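Local coordinates for protein glutaredoxin (PDB 4I2U) that binds glutathione and, as a glutaredoxin of the thioredoxin fold, probably catalyses glutathione-dependent thiol-disulfide exchange in cell redox homeostasis, at residues 10-13 against 17-20; 30-35 against 44-49; 36-41 against 94-99; 60-65 against 73-78. One frame throughout, in Å; residues are numbered along the deposited sequence.

In the fold
All four contacts pack helices or a loop against the mixed sheet, ordered 45-48, 17-21, 73-76, 79-82, or against its covering layer. Contacts 1 and 4, with centres about 8 Å apart, share the face covered by helices 3-14 and 55-66, and their strands are neighbours. Contact 2, about 10 Å from contact 1, closes the beta-alpha-beta unit of strands 17-21 and 45-48 across the other face, where contact 3 ties the loop after helix 26-36 to helix 95-102. Contacts 3 and 4 are the farthest apart, about 18 Å between centres. Along the chain contact 1 comes first, contacts 2 and 3 interleave, and contact 4 lies within the loop closed by contact 3; together they fix helices on both faces of the sheet, as in the thioredoxin fold.

Contact 1: residues 10-13 against 17-20; sequences STIS and VVIF
Helix 3-14 comes closest to strand 17-21 at Ile-12 and Val-18, whose CA atoms are 6.2 Å apart, the two elements being joined by a short turn. From the helix, Thr-11 presents its methyl group to the forked end of Val-18: CG2 of Thr-11 is 3.8 Å from CG1 of Val-18 and 3.9 Å from CG2 of Val-18, with the two side chains crossing at about a right angle. The same CG2 of Val-18 also reaches the helix backbone, 3.6 Å from the carbonyl O of Thr-11, which accepts a bond from Asn-15. The threonine can meet the strand this way because chi1 of -62° turns its methyl away from its own amide nitrogen, while OG1 sits beside that nitrogen and bonds back to the carbonyl of Leu-7, one turn earlier. Ile-12 splits its branches. CG1 takes the crowded position between the backbone N and carbonyl carbon (chi1 70°) and leads away from the strand, whereas CG2 meets the rim of the Phe-20 ring in its plane, 3.8 Å from CE1 of Phe-20. That methyl lies 4.3 Å from CG1 of Val-18, so it touches both Val-18 and Phe-20, and it also packs on Phe-75 of the adjacent strand 73-76. Helix 55-66 adds Leu-62 and Ile-58 around the phenylalanine. The join is therefore one of methyls, a ring edge and a carbonyl, all buried. Thr-11, the polar residue among them, keeps its hydroxyl within its own helix and its methyl in the core, so between these segments the attachment is apolar packing.

Contact 2: residues 30-35 against 44-49; sequences KGKRAL and ITAIEL
In the beta-alpha-beta crossover of strand 17-21, helix 26-36 and strand 45-48, Lys-32 of the helix reaches across to Glu-48 near the end of the second strand. The lysine chain runs extended beyond CG, passing CB of Ala-46 with its CE 4.1 Å away, and delivers its ammonium to a salt bridge, NZ of Lys-32 lying 2.7 Å from OE2 of Glu-48. The carboxylate accepts with the syn lone pair of OE2, on the side of its other oxygen. Glu-48 comes from the opposite direction, bent at chi2 (-62°), which folds the carboxylate back to meet the lysine. OE1 of Glu-48 bonds to OG of Ser-21, so both carboxylate oxygens are engaged; the same hydroxyl makes a weak bond to the lysine. A lysine-to-alanine exchange would probably leave the Glu-48 carboxylate without its charged mate and Ala-46 without the chain lying over it.

Near the C-terminal end of the helix, where the backbones come nearest at Leu-35 and Ile-44, the contact turns apolar: CD1 of Ile-44 rests 3.7 Å from CB of Leu-35, and Leu-39 also touches the isoleucine. A charged pair toward the surface and a hydrophobic pair near the end of the helix thus close the crossover. This is the beta-alpha-beta half of the thioredoxin fold, whose helix follows Cys-25 of the glutathione pocket.

Contact 3: residues 36-41 against 94-99; sequences EKFLPK and GKLEVM
The tight part of this contact is the ring of Phe-38 pressed against the side chain of Glu-97 in helix 95-102. CG of Glu-97 stands over one face, 3.7 Å from the ring centroid and 27° off its normal, a CH-pi contact displaced toward the rim; its closest ring atom is CE1 of Phe-38, at 3.3 Å. The chain runs extended at chi2 (164°), which carries the carboxylate on over the same face, near the CE1 and CZ side, and the planes of carboxylate and ring are 18° apart. Lys-37 CB backs the opposite face, so the phenylalanine is sandwiched between two aliphatic groups. Leu-96 makes a looser touch, CD2 lying 4.1 Å from CE2 of Phe-38 at an oblique angle, and Ala-91 and Leu-100 also touch the phenylalanine. The outer side is less enclosed, since Phe-38 and Glu-97 both remain partly exposed to solvent. Replacing the phenylalanine with a serine would probably open a gap beside Leu-96 and leave the aliphatic part of Glu-97 with no flat surface to lie on. The carboxylate merely lies alongside; what joins loop and helix here is dispersion and the CH-pi attraction between the aliphatic CG of Glu-97 and the ring.

Contact 4: residues 60-65 against 73-78; sequences DYLLEL and RVFIDG
Leu-62 of helix 55-66 sets one branch against the rim of the Phe-75 ring: CD2 of Leu-62 lies near the ring plane, 3.8 Å from CZ of Phe-75 and 3.9 Å from CE1 of Phe-75. One turn further along the helix, Leu-65 brings a methyl to the adjoining part of the ring, with its CD2 4.0 Å from CE2 of Phe-75. This second approach is oblique. Together the two leucines cradle the outer end of the phenylalanine, which strand 73-76 points toward the helix. They arrive there with different first torsions: CG of Leu-62 is turned away from the carbonyl carbon (chi1 -70°), whereas that of Leu-65 is turned away from the backbone nitrogen (chi1 -177°). The other branch of Leu-62 makes a looser contact, its CD1 4.2 Å from CG of Arg-73, a side chain modelled in two conformers, so less rests on it. The arginine's polar end is occupied by its own surroundings, with NE bonded to the carbonyl of Ser-70, a residue of the glutathione pocket. Across the ring from CE1, the carbonyl O of Gly-78 lies in the ring plane at the edge of Phe-75.

The helix and strand segments run at 58° to each other, their axes 11.1 Å apart at closest, a spacing filled by these leucines and the ring. On the same face of the sheet, helix 3-14 contributes Ile-12, which touches Leu-65, while strand 79-82 offers Phe-80 to Phe-75. Helix 55-66 thus packs beside helix 3-14 over the central strands.

Contact 1: residues 10-13 against 17-20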
loop_
_atom_site.group_PDB
_atom_site.type_symbol
_atom_site.label_atom_id
_atom_site.label_comp_id
_atom_site.label_asym_id
_atom_site.label_seq_id
_atom_site.Cartn_x
_atom_site.Cartn_y
_atom_site.Cartn_z
ATOM N N SER A 10 10.897 -7.344 -0.939
ATOM C CA SER A 10 10.381 -8.596 -0.396
ATOM C C SER A 10 8.961 -8.429 0.116
ATOM O O SER A 10 8.145 -9.337 0.011
ATOM C CB SER A 10 11.271 -9.098 0.737
ATOM O OG SER A 10 12.546 -9.471 0.249
ATOM N N THR A 11 8.665 -7.273 0.686
ATOM C CA THR A 11 7.339 -7.062 1.227
ATOM C C THR A 11 6.294 -6.988 0.119
ATOM O O THR A 11 5.219 -7.609 0.234
ATOM C CB THR A 11 7.292 -5.808 2.106
ATOM O OG1 THR A 11 8.182 -5.973 3.212
ATOM C CG2 THR A 11 5.890 -5.567 2.648
ATOM N N ILE A 12 6.578 -6.247 -0.943
ATOM C CA ILE A 12 5.576 -6.085 -1.990
ATOM C C ILE A 12 5.445 -7.333 -2.848
ATOM O O ILE A 12 4.390 -7.546 -3.439
ATOM C CB ILE A 12 5.803 -4.829 -2.877
ATOM C CG1 ILE A 12 7.042 -4.969 -3.771
ATOM C CG2 ILE A 12 5.856 -3.596 -2.006
ATOM C CD1 ILE A 12 7.228 -3.799 -4.722
ATOM N N SER A 13 6.475 -8.172 -2.921
ATOM C CA SER A 13 6.376 -9.418 -3.693
ATOM C C SER A 13 5.830 -10.570 -2.852
ATOM O O SER A 13 5.360 -11.557 -3.408
ATOM C CB SER A 13 7.726 -9.771 -4.320
ATOM O OG SER A 13 8.712 -9.967 -3.336
ATOM N N VAL A 17 -1.319 -6.995 -0.636
ATOM C CA VAL A 17 -1.806 -5.641 -0.418
ATOM C C VAL A 17 -0.911 -5.002 0.613
ATOM O O VAL A 17 -0.898 -5.423 1.779
ATOM C CB VAL A 17 -3.272 -5.630 0.043
ATOM C CG1 VAL A 17 -3.726 -4.212 0.254
ATOM C CG2 VAL A 17 -4.138 -6.330 -0.983
ATOM N N VAL A 18 -0.121 -4.025 0.181
ATOM C CA VAL A 18 0.848 -3.373 1.046
ATOM C C VAL A 18 0.639 -1.871 1.047
ATOM O O VAL A 18 0.467 -1.259 -0.013
ATOM C CB VAL A 18 2.292 -3.691 0.577
ATOM C CG1 VAL A 18 3.325 -2.971 1.432
ATOM C CG2 VAL A 18 2.537 -5.193 0.610
ATOM N N ILE A 19 0.680 -1.264 2.219
ATOM C CA ILE A 19 0.631 0.183 2.323
ATOM C C ILE A 19 1.777 0.635 3.217
ATOM O O ILE A 19 1.835 0.276 4.403
ATOM C CB ILE A 19 -0.750 0.688 2.796
ATOM C CG1 ILE A 19 -0.727 2.208 2.900
ATOM C CG2 ILE A 19 -1.206 0.028 4.114
ATOM C CD1 ILE A 19 -2.116 2.826 2.996
ATOM N N PHE A 20 2.725 1.367 2.643
ATOM C CA PHE A 20 3.763 2.017 3.441
ATOM C C PHE A 20 3.136 3.287 3.961
ATOM O O PHE A 20 2.604 4.083 3.185
ATOM C CB PHE A 20 5.010 2.285 2.589
ATOM C CG PHE A 20 5.696 1.012 2.151
ATOM C CD1 PHE A 20 5.384 0.413 0.946
ATOM C CD2 PHE A 20 6.621 0.379 2.970
ATOM C CE1 PHE A 20 5.976 -0.775 0.568
ATOM C CE2 PHE A 20 7.216 -0.806 2.605
ATOM C CZ PHE A 20 6.902 -1.394 1.411
#

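Contact 2: residues 30-35 against 44-49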
loop_
_atom_site.group_PDB
_atom_site.type_symbol
_atom_site.label_atom_id
_atom_site.label_comp_id
_atom_site.label_asym_id
_atom_site.label_seq_id
_atom_site.Cartn_x
_atom_site.Cartn_y
_atom_site.Cartn_z
ATOM N N LYS A 30 -6.793 7.406 5.067
ATOM C CA LYS A 30 -7.719 7.346 3.933
ATOM C C LYS A 30 -7.452 6.112 3.055
ATOM O O LYS A 30 -8.382 5.435 2.616
ATOM C CB LYS A 30 -7.568 8.627 3.110
ATOM C CG LYS A 30 -8.420 8.719 1.866
ATOM C CD LYS A 30 -8.049 9.972 1.047
ATOM C CE LYS A 30 -8.251 11.264 1.823
ATOM N NZ LYS A 30 -8.312 12.422 0.866
ATOM N N GLY A 31 -6.187 5.818 2.782
ATOM C CA GLY A 31 -5.828 4.651 1.993
ATOM C C GLY A 31 -6.223 3.357 2.685
ATOM O O GLY A 31 -6.759 2.434 2.062
ATOM N N LYS A 32 -5.957 3.268 3.984
ATOM C CA LYS A 32 -6.369 2.116 4.758
ATOM C C LYS A 32 -7.869 1.912 4.732
ATOM O O LYS A 32 -8.338 0.792 4.492
ATOM C CB LYS A 32 -5.887 2.230 6.199
ATOM C CG LYS A 32 -4.379 2.127 6.358
ATOM C CD LYS A 32 -3.944 2.595 7.731
ATOM C CE LYS A 32 -2.475 2.327 7.986
ATOM N NZ LYS A 32 -2.038 2.964 9.241
ATOM N N ARG A 33 -8.638 2.971 4.960
ATOM C CA ARG A 33 -10.092 2.844 4.974
ATOM C C ARG A 33 -10.628 2.425 3.624
ATOM O O ARG A 33 -11.582 1.648 3.538
ATOM C CB ARG A 33 -10.740 4.137 5.466
ATOM C CG ARG A 33 -10.552 4.355 6.968
ATOM C CD ARG A 33 -11.017 5.743 7.430
ATOM N NE ARG A 33 -10.977 5.862 8.889
ATOM C CZ ARG A 33 -11.009 7.013 9.562
ATOM N NH1 ARG A 33 -11.079 8.172 8.916
ATOM N NH2 ARG A 33 -10.969 6.999 10.895
ATOM N N ALA A 34 -10.019 2.908 2.551
ATOM C CA ALA A 34 -10.426 2.497 1.215
ATOM C C ALA A 34 -10.214 0.998 1.006
ATOM O O ALA A 34 -11.098 0.293 0.515
ATOM C CB ALA A 34 -9.662 3.291 0.171
ATOM N N LEU A 35 -9.043 0.498 1.368
ATOM C CA LEU A 35 -8.745 -0.918 1.237
ATOM C C LEU A 35 -9.651 -1.775 2.134
ATOM O O LEU A 35 -10.059 -2.876 1.742
ATOM C CB LEU A 35 -7.278 -1.176 1.586
ATOM C CG LEU A 35 -6.269 -0.562 0.604
ATOM C CD1 LEU A 35 -4.904 -0.526 1.230
ATOM C CD2 LEU A 35 -6.248 -1.350 -0.692
ATOM N N ILE A 44 -4.171 -6.694 4.988
ATOM C CA ILE A 44 -3.507 -5.482 4.521
ATOM C C ILE A 44 -2.201 -5.383 5.296
ATOM O O ILE A 44 -2.200 -5.347 6.523
ATOM C CB ILE A 44 -4.375 -4.234 4.811
ATOM C CG1 ILE A 44 -5.694 -4.289 4.025
ATOM C CG2 ILE A 44 -3.608 -2.956 4.483
ATOM C CD1 ILE A 44 -6.800 -3.369 4.567
ATOM N N THR A 45 -1.077 -5.336 4.598
ATOM C CA THR A 45 0.220 -5.257 5.252
ATOM C C THR A 45 0.616 -3.784 5.328
ATOM O O THR A 45 1.057 -3.181 4.353
ATOM C CB THR A 45 1.228 -6.047 4.459
ATOM O OG1 THR A 45 0.780 -7.399 4.362
ATOM C CG2 THR A 45 2.593 -6.016 5.119
ATOM N N ALA A 46 0.425 -3.179 6.490
ATOM C CA ALA A 46 0.707 -1.768 6.710
ATOM C C ALA A 46 2.027 -1.623 7.432
ATOM O O ALA A 46 2.155 -2.023 8.599
ATOM C CB ALA A 46 -0.400 -1.138 7.534
ATOM N N ILE A 47 2.989 -1.021 6.764
ATOM C CA ILE A 47 4.344 -0.857 7.280
ATOM C C ILE A 47 4.456 0.597 7.749
ATOM O O ILE A 47 4.420 1.511 6.919
ATOM C CB ILE A 47 5.409 -1.166 6.199
ATOM C CG1 ILE A 47 5.222 -2.554 5.552
ATOM C CG2 ILE A 47 6.806 -0.984 6.785
ATOM C CD1 ILE A 47 5.282 -3.725 6.510
ATOM N N GLU A 48 4.536 0.803 9.063
ATOM C CA GLU A 48 4.541 2.145 9.637
ATOM C C GLU A 48 5.956 2.683 9.724
ATOM O O GLU A 48 6.752 2.266 10.575
ATOM C CB GLU A 48 3.880 2.171 11.008
ATOM C CG GLU A 48 2.449 1.638 11.019
ATOM C CD GLU A 48 1.453 2.412 10.162
ATOM O OE1 GLU A 48 1.716 3.530 9.709
ATOM O OE2 GLU A 48 0.338 1.871 9.965
ATOM N N LEU A 49 6.250 3.660 8.894
ATOM C CA LEU A 49 7.591 4.201 8.739
ATOM C C LEU A 49 7.946 5.225 9.809
ATOM O O LEU A 49 9.108 5.620 9.901
ATOM C CB LEU A 49 7.743 4.799 7.345
ATOM C CG LEU A 49 7.470 3.807 6.220
ATOM C CD1 LEU A 49 7.731 4.437 4.866
ATOM C CD2 LEU A 49 8.288 2.558 6.368
#

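Contact 3: residues 36-41 against 94-99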
loop_
_atom_site.group_PDB
_atom_site.type_symbol
_atom_site.label_atom_id
_atom_site.label_comp_id
_atom_site.label_asym_id
_atom_site.label_seq_id
_atom_site.Cartn_x
_atom_site.Cartn_y
_atom_site.Cartn_z
ATOM N N GLU A 36 -10.007 -1.259 3.306
ATOM C CA GLU A 36 -10.792 -2.015 4.275
ATOM C C GLU A 36 -12.232 -2.175 3.855
ATOM O O GLU A 36 -12.950 -2.971 4.456
ATOM C CB GLU A 36 -10.718 -1.359 5.649
ATOM C CG GLU A 36 -9.365 -1.546 6.333
ATOM C CD GLU A 36 -9.121 -0.588 7.481
ATOM O OE1 GLU A 36 -10.067 0.105 7.903
ATOM O OE2 GLU A 36 -7.970 -0.533 7.949
ATOM N N LYS A 37 -12.671 -1.470 2.820
ATOM C CA LYS A 37 -13.993 -1.725 2.256
ATOM C C LYS A 37 -14.049 -3.124 1.660
ATOM O O LYS A 37 -15.121 -3.712 1.552
ATOM C CB LYS A 37 -14.315 -0.719 1.159
ATOM C CG LYS A 37 -14.421 0.717 1.608
ATOM C CD LYS A 37 -14.541 1.636 0.398
ATOM C CE LYS A 37 -14.701 3.093 0.797
ATOM N NZ LYS A 37 -16.084 3.410 1.247
ATOM N N PHE A 38 -12.905 -3.652 1.241
ATOM C CA PHE A 38 -12.863 -4.898 0.477
ATOM C C PHE A 38 -12.157 -6.031 1.173
ATOM O O PHE A 38 -12.446 -7.200 0.877
ATOM C CB PHE A 38 -12.195 -4.639 -0.873
ATOM C CG PHE A 38 -12.798 -3.490 -1.610
ATOM C CD1 PHE A 38 -14.089 -3.585 -2.086
ATOM C CD2 PHE A 38 -12.114 -2.306 -1.775
ATOM C CE1 PHE A 38 -14.678 -2.535 -2.748
ATOM C CE2 PHE A 38 -12.701 -1.245 -2.447
ATOM C CZ PHE A 38 -13.984 -1.360 -2.930
ATOM N N LEU A 39 -11.250 -5.697 2.090
ATOM C CA LEU A 39 -10.355 -6.638 2.749
ATOM C C LEU A 39 -10.302 -6.358 4.223
ATOM O O LEU A 39 -10.363 -5.196 4.645
ATOM C CB LEU A 39 -8.920 -6.380 2.285
ATOM C CG LEU A 39 -8.653 -6.215 0.794
ATOM C CD1 LEU A 39 -7.345 -5.503 0.571
ATOM C CD2 LEU A 39 -8.639 -7.567 0.106
ATOM N N PRO A 40 -10.097 -7.391 5.032
ATOM C CA PRO A 40 -9.892 -7.096 6.444
ATOM C C PRO A 40 -8.489 -6.580 6.692
ATOM O O PRO A 40 -7.577 -6.795 5.892
ATOM C CB PRO A 40 -10.105 -8.445 7.130
ATOM C CG PRO A 40 -9.926 -9.469 6.082
ATOM C CD PRO A 40 -10.180 -8.829 4.754
ATOM N N LYS A 41 -8.327 -5.918 7.830
ATOM C CA LYS A 41 -7.031 -5.363 8.227
ATOM C C LYS A 41 -5.936 -6.421 8.258
ATOM O O LYS A 41 -4.780 -6.124 7.962
ATOM C CB LYS A 41 -7.122 -4.698 9.604
ATOM C CG LYS A 41 -7.986 -3.466 9.633
ATOM C CD LYS A 41 -7.931 -2.773 10.994
ATOM C CE LYS A 41 -9.109 -1.820 11.173
ATOM N NZ LYS A 41 -9.134 -1.183 12.519
ATOM N N GLY A 94 -13.957 1.588 -9.131
ATOM C CA GLY A 94 -14.064 0.210 -9.565
ATOM C C GLY A 94 -12.741 -0.431 -9.899
ATOM O O GLY A 94 -12.638 -1.657 -9.937
ATOM N N LYS A 95 -11.709 0.370 -10.143
ATOM C CA LYS A 95 -10.437 -0.180 -10.598
ATOM C C LYS A 95 -9.683 -0.902 -9.489
ATOM O O LYS A 95 -8.951 -1.871 -9.749
ATOM C CB LYS A 95 -9.561 0.917 -11.208
ATOM C CG LYS A 95 -10.108 1.497 -12.476
ATOM C CD LYS A 95 -9.138 2.529 -13.034
ATOM C CE LYS A 95 -9.719 3.256 -14.221
ATOM N NZ LYS A 95 -10.797 2.464 -14.858
ATOM N N LEU A 96 -9.811 -0.453 -8.249
ATOM C CA LEU A 96 -9.147 -1.145 -7.162
ATOM C C LEU A 96 -9.704 -2.551 -7.022
ATOM O O LEU A 96 -8.957 -3.524 -6.874
ATOM C CB LEU A 96 -9.292 -0.365 -5.862
ATOM C CG LEU A 96 -8.616 -1.026 -4.651
ATOM C CD1 LEU A 96 -7.113 -1.222 -4.862
ATOM C CD2 LEU A 96 -8.863 -0.196 -3.434
ATOM N N GLU A 97 -11.015 -2.682 -7.084
ATOM C CA GLU A 97 -11.632 -4.000 -7.000
ATOM C C GLU A 97 -11.147 -4.907 -8.118
ATOM O O GLU A 97 -10.892 -6.077 -7.892
ATOM C CB GLU A 97 -13.155 -3.888 -7.056
ATOM C CG GLU A 97 -13.774 -3.406 -5.775
ATOM C CD GLU A 97 -15.186 -2.938 -5.988
ATOM O OE1 GLU A 97 -15.386 -1.768 -6.358
ATOM O OE2 GLU A 97 -16.114 -3.753 -5.803
ATOM N N VAL A 98 -11.030 -4.387 -9.333
ATOM C CA VAL A 98 -10.511 -5.196 -10.427
ATOM C C VAL A 98 -9.109 -5.692 -10.085
ATOM O O VAL A 98 -8.798 -6.871 -10.262
ATOM C CB VAL A 98 -10.491 -4.409 -11.767
ATOM C CG1 VAL A 98 -9.735 -5.190 -12.859
ATOM C CG2 VAL A 98 -11.910 -4.087 -12.215
ATOM N N MET A 99 -8.252 -4.805 -9.598
ATOM C CA MET A 99 -6.901 -5.219 -9.232
ATOM C C MET A 99 -6.873 -6.245 -8.122
ATOM O O MET A 99 -6.080 -7.195 -8.155
ATOM C CB MET A 99 -6.064 -4.011 -8.830
ATOM C CG MET A 99 -5.747 -3.124 -10.018
ATOM S SD MET A 99 -4.578 -1.813 -9.701
ATOM C CE MET A 99 -5.582 -0.803 -8.717
#

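Contact 4: residues 60-65 against 73-78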
loop_
_atom_site.group_PDB
_atom_site.type_symbol
_atom_site.label_atom_id
_atom_site.label_comp_id
_atom_site.label_asym_id
_atom_site.label_seq_id
_atom_site.Cartn_x
_atom_site.Cartn_y
_atom_site.Cartn_z
ATOM N N ASP A 60 13.346 6.719 1.162
ATOM C CA ASP A 60 14.327 6.983 0.111
ATOM C C ASP A 60 14.234 5.942 -0.996
ATOM O O ASP A 60 14.263 6.287 -2.178
ATOM C CB ASP A 60 15.743 6.963 0.692
ATOM C CG ASP A 60 16.077 8.176 1.510
ATOM O OD1 ASP A 60 15.359 9.193 1.414
ATOM O OD2 ASP A 60 17.104 8.096 2.227
ATOM N N TYR A 61 14.130 4.669 -0.644
ATOM C CA TYR A 61 13.992 3.663 -1.675
ATOM C C TYR A 61 12.653 3.806 -2.375
ATOM O O TYR A 61 12.557 3.601 -3.586
ATOM C CB TYR A 61 14.164 2.252 -1.129
ATOM C CG TYR A 61 13.987 1.229 -2.223
ATOM C CD1 TYR A 61 14.811 1.220 -3.345
ATOM C CD2 TYR A 61 12.961 0.302 -2.156
ATOM C CE1 TYR A 61 14.615 0.281 -4.367
ATOM C CE2 TYR A 61 12.756 -0.630 -3.165
ATOM C CZ TYR A 61 13.589 -0.638 -4.268
ATOM O OH TYR A 61 13.428 -1.579 -5.276
ATOM N N LEU A 62 11.585 4.107 -1.640
ATOM C CA LEU A 62 10.300 4.333 -2.288
ATOM C C LEU A 62 10.354 5.465 -3.317
ATOM O O LEU A 62 9.672 5.407 -4.350
ATOM C CB LEU A 62 9.193 4.560 -1.246
ATOM C CG LEU A 62 8.829 3.296 -0.448
ATOM C CD1 LEU A 62 8.048 3.635 0.812
ATOM C CD2 LEU A 62 8.032 2.323 -1.328
ATOM N N LEU A 63 11.178 6.481 -3.073
ATOM C CA LEU A 63 11.385 7.524 -4.073
ATOM C C LEU A 63 11.993 6.902 -5.337
ATOM O O LEU A 63 11.560 7.176 -6.475
ATOM C CB LEU A 63 12.306 8.594 -3.511
ATOM C CG LEU A 63 12.829 9.638 -4.490
ATOM C CD1 LEU A 63 11.710 10.413 -5.166
ATOM C CD2 LEU A 63 13.767 10.569 -3.756
ATOM N N GLU A 64 12.997 6.048 -5.162
ATOM C CA GLU A 64 13.609 5.386 -6.305
ATOM C C GLU A 64 12.626 4.497 -7.049
ATOM O O GLU A 64 12.596 4.488 -8.292
ATOM C CB GLU A 64 14.822 4.569 -5.860
ATOM C CG GLU A 64 15.948 5.378 -5.263
ATOM C CD GLU A 64 17.117 4.507 -4.932
ATOM O OE1 GLU A 64 17.095 3.857 -3.879
ATOM O OE2 GLU A 64 18.060 4.436 -5.744
ATOM N N LEU A 65 11.820 3.730 -6.336
ATOM C CA LEU A 65 10.953 2.753 -6.979
ATOM C C LEU A 65 9.715 3.386 -7.577
ATOM O O LEU A 65 9.252 2.945 -8.630
ATOM C CB LEU A 65 10.554 1.683 -5.961
ATOM C CG LEU A 65 9.697 0.542 -6.498
ATOM C CD1 LEU A 65 10.336 -0.153 -7.701
ATOM C CD2 LEU A 65 9.390 -0.444 -5.365
ATOM N N ARG A 73 2.374 4.904 0.290
ATOM C CA ARG A 73 2.680 4.309 -1.004
ATOM C C ARG A 73 2.059 2.930 -0.990
ATOM O O ARG A 73 2.390 2.098 -0.159
ATOM C CB ARG A 73 4.187 4.255 -1.270
ATOM C CG ARG A 73 4.885 5.615 -1.222
ATOM C CD ARG A 73 4.940 6.313 -2.571
ATOM N NE ARG A 73 4.932 7.768 -2.475
ATOM C CZ ARG A 73 5.000 8.575 -3.524
ATOM N NH1 ARG A 73 5.155 8.074 -4.748
ATOM N NH2 ARG A 73 4.932 9.884 -3.351
ATOM N N VAL A 74 1.097 2.718 -1.882
ATOM C CA VAL A 74 0.256 1.520 -1.881
ATOM C C VAL A 74 0.608 0.630 -3.069
ATOM O O VAL A 74 0.764 1.112 -4.207
ATOM C CB VAL A 74 -1.221 1.914 -1.929
ATOM C CG1 VAL A 74 -2.116 0.705 -1.876
ATOM C CG2 VAL A 74 -1.540 2.876 -0.777
ATOM N N PHE A 75 0.721 -0.669 -2.790
ATOM C CA PHE A 75 1.089 -1.668 -3.791
ATOM C C PHE A 75 0.090 -2.822 -3.768
ATOM O O PHE A 75 -0.244 -3.349 -2.692
ATOM C CB PHE A 75 2.471 -2.240 -3.510
ATOM C CG PHE A 75 3.587 -1.260 -3.612
ATOM C CD1 PHE A 75 3.857 -0.371 -2.589
ATOM C CD2 PHE A 75 4.407 -1.269 -4.725
ATOM C CE1 PHE A 75 4.922 0.499 -2.682
ATOM C CE2 PHE A 75 5.467 -0.392 -4.822
ATOM C CZ PHE A 75 5.735 0.482 -3.796
ATOM N N ILE A 76 -0.409 -3.206 -4.943
ATOM C CA ILE A 76 -1.301 -4.347 -5.086
ATOM C C ILE A 76 -0.578 -5.371 -5.945
ATOM O O ILE A 76 -0.259 -5.116 -7.108
ATOM C CB ILE A 76 -2.620 -3.951 -5.778
ATOM C CG1 ILE A 76 -3.303 -2.765 -5.080
ATOM C CG2 ILE A 76 -3.536 -5.157 -5.850
ATOM C CD1 ILE A 76 -3.641 -2.978 -3.609
ATOM N N ASP A 77 -0.283 -6.519 -5.366
ATOM C CA ASP A 77 0.451 -7.587 -6.045
ATOM C C ASP A 77 1.750 -7.065 -6.658
ATOM O O ASP A 77 2.151 -7.456 -7.759
ATOM C CB ASP A 77 -0.426 -8.249 -7.110
ATOM C CG ASP A 77 -0.135 -9.737 -7.293
ATOM O OD1 ASP A 77 0.795 -10.263 -6.638
ATOM O OD2 ASP A 77 -0.853 -10.344 -8.100
ATOM N N GLY A 78 2.424 -6.186 -5.936
ATOM C CA GLY A 78 3.695 -5.635 -6.376
ATOM C C GLY A 78 3.597 -4.374 -7.213
ATOM O O GLY A 78 4.619 -3.714 -7.439
#